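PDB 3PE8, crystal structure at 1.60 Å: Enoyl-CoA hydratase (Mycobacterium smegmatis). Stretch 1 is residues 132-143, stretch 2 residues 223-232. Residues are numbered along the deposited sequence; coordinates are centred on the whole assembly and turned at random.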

ATOM      1  N   VAL A 132     -14.072  20.809 -20.407  1.00 23.70           N
ATOM      2  CA  VAL A 132     -13.141  21.888 -20.757  1.00 24.15           C
ATOM      3  C   VAL A 132     -11.767  21.366 -21.179  1.00 24.52           C
ATOM      4  O   VAL A 132     -10.853  22.159 -21.464  1.00 26.28           O
ATOM      5  CB  VAL A 132     -12.983  22.937 -19.633  1.00 24.60           C
ATOM      6  CG1 VAL A 132     -14.340  23.555 -19.328  1.00 25.66           C
ATOM      7  CG2 VAL A 132     -12.319  22.336 -18.377  1.00 21.65           C
ATOM      8  N   GLY A 133     -11.616  20.043 -21.237  1.00 22.82           N
ATOM      9  CA  GLY A 133     -10.378  19.445 -21.755  1.00 22.43           C
ATOM     10  C   GLY A 133      -9.191  19.597 -20.844  1.00 21.69           C
ATOM     11  O   GLY A 133      -8.064  19.840 -21.320  1.00 21.77           O
ATOM     12  N   LEU A 134      -9.428  19.485 -19.534  1.00 20.42           N
ATOM     13  CA  LEU A 134      -8.368  19.576 -18.525  1.00 19.92           C
ATOM     14  C   LEU A 134      -8.397  18.305 -17.673  1.00 18.23           C
ATOM     15  O   LEU A 134      -9.435  17.631 -17.570  1.00 18.90           O
ATOM     16  CB  LEU A 134      -8.534  20.822 -17.650  1.00 20.78           C
ATOM     17  CG  LEU A 134      -8.415  22.173 -18.357  1.00 24.23           C
ATOM     18  CD1 LEU A 134      -8.750  23.325 -17.436  1.00 26.82           C
ATOM     19  CD2 LEU A 134      -7.021  22.371 -18.984  1.00 26.14           C
ATOM     20  N   MET A 135      -7.244  17.931 -17.141  1.00 16.44           N
ATOM     21  CA  MET A 135      -7.174  16.880 -16.123  1.00 15.39           C
ATOM     22  C   MET A 135      -7.037  17.500 -14.727  1.00 14.63           C
ATOM     23  O   MET A 135      -6.365  18.519 -14.566  1.00 15.09           O
ATOM     24  CB  MET A 135      -5.997  15.954 -16.404  1.00 16.32           C
ATOM     25  CG  MET A 135      -6.186  15.103 -17.625  1.00 15.27           C
ATOM     26  SD  MET A 135      -7.428  13.824 -17.487  1.00 16.77           S
ATOM     27  CE  MET A 135      -6.460  12.648 -16.506  1.00 20.89           C
ATOM     28  N   PRO A 136      -7.622  16.857 -13.695  1.00 12.38           N
ATOM     29  CA  PRO A 136      -7.574  17.407 -12.338  1.00 12.14           C
ATOM     30  C   PRO A 136      -6.181  17.271 -11.712  1.00 12.75           C
ATOM     31  O   PRO A 136      -5.486  16.276 -11.934  1.00 13.81           O
ATOM     32  CB  PRO A 136      -8.595  16.536 -11.577  1.00 11.73           C
ATOM     33  CG  PRO A 136      -8.601  15.262 -12.298  1.00 12.63           C
ATOM     34  CD  PRO A 136      -8.392  15.609 -13.750  1.00 11.81           C
ATOM     35  N   THR A 137      -5.767  18.292 -10.956  1.00 13.03           N
ATOM     36  CA  THR A 137      -4.503  18.270 -10.246  1.00 12.80           C
ATOM     37  C   THR A 137      -4.633  18.615  -8.766  1.00 12.94           C
ATOM     38  O   THR A 137      -3.628  18.636  -8.037  1.00 12.32           O
ATOM     39  CB  THR A 137      -3.467  19.244 -10.896  1.00 15.13           C
ATOM     40  OG1 THR A 137      -3.905  20.587 -10.747  1.00 16.77           O
ATOM     41  CG2 THR A 137      -3.274  18.896 -12.384  1.00 17.76           C
ATOM     42  N   TRP A 138      -5.858  18.849  -8.290  1.00 10.91           N
ATOM     43  CA  TRP A 138      -6.094  19.163  -6.885  1.00 10.72           C
ATOM     44  C   TRP A 138      -6.923  18.080  -6.215  1.00 10.46           C
ATOM     45  O   TRP A 138      -7.693  18.334  -5.281  1.00 10.77           O
ATOM     46  CB  TRP A 138      -6.816  20.500  -6.728  1.00 11.32           C
ATOM     47  CG  TRP A 138      -5.976  21.732  -6.847  1.00 13.72           C
ATOM     48  CD1 TRP A 138      -4.660  21.828  -7.209  1.00 17.19           C
ATOM     49  CD2 TRP A 138      -6.425  23.085  -6.627  1.00 14.93           C
ATOM     50  NE1 TRP A 138      -4.255  23.154  -7.211  1.00 19.07           N
ATOM     51  CE2 TRP A 138      -5.328  23.939  -6.873  1.00 17.51           C
ATOM     52  CE3 TRP A 138      -7.656  23.649  -6.255  1.00 15.94           C
ATOM     53  CZ2 TRP A 138      -5.416  25.323  -6.742  1.00 18.01           C
ATOM     54  CZ3 TRP A 138      -7.744  25.016  -6.139  1.00 16.77           C
ATOM     55  CH2 TRP A 138      -6.635  25.842  -6.385  1.00 17.34           C
ATOM     56  N   GLY A 139      -6.731  16.862  -6.672  1.00  9.81           N
ATOM     57  CA  GLY A 139      -7.282  15.696  -6.007  1.00  9.54           C
ATOM     58  C   GLY A 139      -8.678  15.236  -6.363  1.00  9.53           C
ATOM     59  O   GLY A 139      -9.148  14.254  -5.761  1.00 10.21           O
ATOM     60  N   LEU A 140      -9.318  15.861  -7.341  1.00  9.63           N
ATOM     61  CA  LEU A 140     -10.681  15.441  -7.664  1.00 10.30           C
ATOM     62  C   LEU A 140     -10.767  13.936  -7.919  1.00  9.40           C
ATOM     63  O   LEU A 140     -11.700  13.267  -7.475  1.00  9.46           O
ATOM     64  CB  LEU A 140     -11.227  16.215  -8.843  1.00  9.97           C
ATOM     65  CG  LEU A 140     -12.737  16.101  -9.082  1.00 15.78           C
ATOM     66  CD1 LEU A 140     -13.279  17.376  -9.626  1.00 20.97           C
ATOM     67  CD2 LEU A 140     -12.934  14.904 -10.054  1.00 19.11           C
ATOM     68  N   SER A 141      -9.837  13.373  -8.692  1.00 10.01           N
ATOM     69  CA  SER A 141      -9.972  11.982  -9.121  1.00  9.89           C
ATOM     70  C   SER A 141      -9.701  10.969  -7.996  1.00  9.48           C
ATOM     71  O   SER A 141     -10.034   9.785  -8.117  1.00  9.87           O
ATOM     72  CB  SER A 141      -9.118  11.703 -10.362  1.00 12.24           C
ATOM     73  OG  SER A 141      -7.738  11.865 -10.140  1.00 12.96           O
ATOM     74  N   VAL A 142      -9.140  11.459  -6.901  1.00  9.86           N
ATOM     75  CA  VAL A 142      -8.922  10.662  -5.704  1.00  9.65           C
ATOM     76  C   VAL A 142     -10.055  10.881  -4.695  1.00  9.01           C
ATOM     77  O   VAL A 142     -10.660   9.925  -4.204  1.00  8.98           O
ATOM     78  CB  VAL A 142      -7.584  10.992  -5.058  1.00 11.08           C
ATOM     79  CG1 VAL A 142      -7.357  10.149  -3.794  1.00 11.74           C
ATOM     80  CG2 VAL A 142      -6.474  10.752  -6.132  1.00 12.36           C
ATOM     81  N   ARG A 143     -10.333  12.151  -4.399  1.00  7.86           N
ATOM     82  CA  ARG A 143     -11.278  12.456  -3.334  1.00  7.85           C
ATOM     83  C   ARG A 143     -12.748  12.350  -3.732  1.00  7.50           C
ATOM     84  O   ARG A 143     -13.584  12.116  -2.855  1.00  8.19           O
ATOM     85  CB  ARG A 143     -10.995  13.824  -2.717  1.00  8.40           C
ATOM     86  CG  ARG A 143      -9.611  13.951  -2.113  1.00  8.34           C
ATOM     87  CD  ARG A 143      -9.442  15.181  -1.198  1.00  9.81           C
ATOM     88  NE  ARG A 143      -8.081  15.157  -0.689  1.00 10.66           N
ATOM     89  CZ  ARG A 143      -7.026  15.725  -1.274  1.00 10.98           C
ATOM     90  NH1 ARG A 143      -7.164  16.528  -2.324  1.00 10.44           N
ATOM     91  NH2 ARG A 143      -5.807  15.496  -0.775  1.00 13.63           N
TER
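Stretch 2 (223-232) AEAEAARQWM

Stretch 2 is helical throughout, as its phi/psi values near -62/-42 and its regular i+4 backbone hydrogen bonds attest. It runs antiparallel to the extended loop of stretch 1: the CA atoms of Met135 and Ala228 lie 5.2 Å apart, those of Thr137 and Ala225 5.9 Å, so pairing moves toward the N-terminal end of the helix as stretch 1 advances. No crossing angle applies to a helix laid on a loop.

The contact opens at Gly133, whose positive phi (71°) belongs to a Schellman motif closing the preceding helix. Its carbonyl O accepts a hydrogen bond from Trp231 NE1 at 3.0 Å, near the plane of the indole. The next residue but one, Met135, turns its CB toward the helix and, with all three chi angles in m, runs across its surface from Trp231 to Ala227: Met135 CG is 3.5 Å from Trp231 CG and over one face of the ring, a CH-pi contact, while Met135 CE reaches Ala227 CB at 3.8 Å. The packing is close at Ala228 too, with Met135 CB 3.9 Å from Ala228 CA and 4.1 Å from Ala228 CB.

At Pro136 the backbone O is joined to Glu224 O through water 1, which donates to each at 2.8 Å. Thr137 points its CB away, yet its CG2 still comes within 3.6 Å of Ala228 CB.

Beyond Trp138, stretch 1 begins its own helix, with Gly139 at the N-cap. Glu224, extended with chi1 and chi2 both t, delivers its carboxylate to this end. Gly139 N donates to Glu224 OE1 at 2.8 Å; Ser141 N and Ser141 OG both donate to Glu224 OE2, at 3.0 and 2.7 Å. Leu140 N, 3.3 Å from Glu224 OE2, has too poor an angle to count as bonded. The carboxylate thus engages the amides of Gly139 and Ser141 and the serine hydroxyl.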

ATOM      1  N   ALA A 223      -0.561   9.204  -9.051  1.00 11.75           N
ATOM      2  CA  ALA A 223      -1.149   8.760 -10.290  1.00 12.12           C
ATOM      3  C   ALA A 223      -1.959   9.847 -10.994  1.00 11.21           C
ATOM      4  O   ALA A 223      -1.862   9.983 -12.207  1.00 12.65           O
ATOM      5  CB  ALA A 223      -2.007   7.518 -10.063  1.00 12.21           C
ATOM      6  N   GLU A 224      -2.713  10.621 -10.221  1.00 10.93           N
ATOM      7  CA  GLU A 224      -3.494  11.737 -10.762  1.00 10.89           C
ATOM      8  C   GLU A 224      -2.497  12.759 -11.398  1.00 11.17           C
ATOM      9  O   GLU A 224      -2.726  13.247 -12.531  1.00 12.66           O
ATOM     10  CB  GLU A 224      -4.319  12.414  -9.653  1.00  9.93           C
ATOM     11  CG  GLU A 224      -4.984  13.710 -10.115  1.00 10.69           C
ATOM     12  CD  GLU A 224      -5.741  14.419  -9.053  1.00 12.71           C
ATOM     13  OE1 GLU A 224      -5.148  15.236  -8.320  1.00 11.87           O
ATOM     14  OE2 GLU A 224      -6.963  14.143  -8.965  1.00 12.82           O
ATOM     15  N   ALA A 225      -1.426  13.073 -10.679  1.00 12.89           N
ATOM     16  CA  ALA A 225      -0.448  14.063 -11.135  1.00 13.05           C
ATOM     17  C   ALA A 225       0.232  13.575 -12.412  1.00 14.45           C
ATOM     18  O   ALA A 225       0.390  14.329 -13.368  1.00 14.57           O
ATOM     19  CB  ALA A 225       0.605  14.387 -10.045  1.00 14.08           C
ATOM     20  N   GLU A 226       0.595  12.306 -12.424  1.00 14.76           N
ATOM     21  CA  GLU A 226       1.207  11.717 -13.614  1.00 16.27           C
ATOM     22  C   GLU A 226       0.261  11.740 -14.817  1.00 15.33           C
ATOM     23  O   GLU A 226       0.690  12.073 -15.931  1.00 17.18           O
ATOM     24  CB  GLU A 226       1.668  10.323 -13.295  1.00 17.53           C
ATOM     25  CG  GLU A 226       2.856  10.330 -12.335  1.00 22.26           C
ATOM     26  CD  GLU A 226       4.130  10.754 -13.004  1.00 26.17           C
ATOM     27  OE1 GLU A 226       4.740   9.860 -13.642  1.00 32.09           O
ATOM     28  OE2 GLU A 226       4.509  11.961 -12.932  1.00 28.44           O
ATOM     29  N   ALA A 227      -1.013  11.421 -14.608  1.00 14.09           N
ATOM     30  CA  ALA A 227      -1.987  11.467 -15.703  1.00 13.32           C
ATOM     31  C   ALA A 227      -2.152  12.898 -16.242  1.00 14.23           C
ATOM     32  O   ALA A 227      -2.297  13.095 -17.453  1.00 15.13           O
ATOM     33  CB  ALA A 227      -3.332  10.893 -15.266  1.00 13.22           C
ATOM     34  N   ALA A 228      -2.124  13.903 -15.352  1.00 13.71           N
ATOM     35  CA  ALA A 228      -2.212  15.304 -15.772  1.00 15.23           C
ATOM     36  C   ALA A 228      -0.988  15.701 -16.611  1.00 16.93           C
ATOM     37  O   ALA A 228      -1.126  16.337 -17.657  1.00 18.15           O
ATOM     38  CB  ALA A 228      -2.375  16.229 -14.556  1.00 15.49           C
ATOM     39  N   ARG A 229       0.198  15.305 -16.165  1.00 21.39           N
ATOM     40  CA  ARG A 229       1.403  15.620 -16.907  1.00 24.68           C
ATOM     41  C   ARG A 229       1.386  14.983 -18.295  1.00 24.16           C
ATOM     42  O   ARG A 229       1.777  15.614 -19.286  1.00 27.88           O
ATOM     43  CB  ARG A 229       2.638  15.222 -16.110  1.00 27.57           C
ATOM     44  CG  ARG A 229       2.859  16.166 -14.924  1.00 32.25           C
ATOM     45  CD  ARG A 229       4.184  15.971 -14.231  1.00 38.10           C
ATOM     46  NE  ARG A 229       4.155  14.872 -13.260  1.00 36.93           N
ATOM     47  CZ  ARG A 229       3.945  15.005 -11.954  1.00 35.40           C
ATOM     48  NH1 ARG A 229       3.952  13.927 -11.192  1.00 35.72           N
ATOM     49  NH2 ARG A 229       3.711  16.194 -11.400  1.00 40.09           N
ATOM     50  N   GLN A 230       0.907  13.749 -18.366  1.00 22.31           N
ATOM     51  CA  GLN A 230       0.853  13.027 -19.641  1.00 25.94           C
ATOM     52  C   GLN A 230      -0.147  13.704 -20.586  1.00 23.68           C
ATOM     53  O   GLN A 230       0.098  13.759 -21.782  1.00 27.99           O
ATOM     54  CB  GLN A 230       0.475  11.554 -19.436  1.00 27.67           C
ATOM     55  N   TRP A 231      -1.266  14.180 -20.034  1.00 20.88           N
ATOM     56  CA  TRP A 231      -2.265  14.965 -20.794  1.00 20.72           C
ATOM     57  C   TRP A 231      -1.700  16.265 -21.364  1.00 24.26           C
ATOM     58  O   TRP A 231      -1.882  16.585 -22.566  1.00 27.09           O
ATOM     59  CB  TRP A 231      -3.478  15.269 -19.891  1.00 19.01           C
ATOM     60  CG  TRP A 231      -4.541  16.125 -20.552  1.00 18.81           C
ATOM     61  CD1 TRP A 231      -4.777  17.463 -20.345  1.00 22.51           C
ATOM     62  CD2 TRP A 231      -5.534  15.690 -21.481  1.00 18.94           C
ATOM     63  NE1 TRP A 231      -5.846  17.887 -21.113  1.00 23.09           N
ATOM     64  CE2 TRP A 231      -6.325  16.815 -21.813  1.00 20.93           C
ATOM     65  CE3 TRP A 231      -5.842  14.452 -22.068  1.00 19.63           C
ATOM     66  CZ2 TRP A 231      -7.398  16.736 -22.683  1.00 23.25           C
ATOM     67  CZ3 TRP A 231      -6.882  14.387 -22.946  1.00 22.90           C
ATOM     68  CH2 TRP A 231      -7.660  15.519 -23.245  1.00 24.11           C
ATOM     69  N   MET A 232      -0.981  17.005 -20.528  1.00 26.72           N
ATOM     70  CA  MET A 232      -0.404  18.287 -20.946  1.00 33.99           C
ATOM     71  C   MET A 232       0.593  18.083 -22.077  1.00 39.74           C
ATOM     72  O   MET A 232       0.628  18.881 -23.026  1.00 45.92           O
ATOM     73  CB  MET A 232       0.263  18.981 -19.772  1.00 38.10           C
ATOM     74  CG  MET A 232      -0.732  19.462 -18.734  1.00 38.86           C
ATOM     75  SD  MET A 232       0.007  19.978 -17.169  1.00 49.29           S
ATOM     76  CE  MET A 232       1.770  19.664 -17.399  1.00 52.92           C
TER
HETATM   77  O   HOH W   1      -5.265  14.016 -13.491  1.00  7.53           O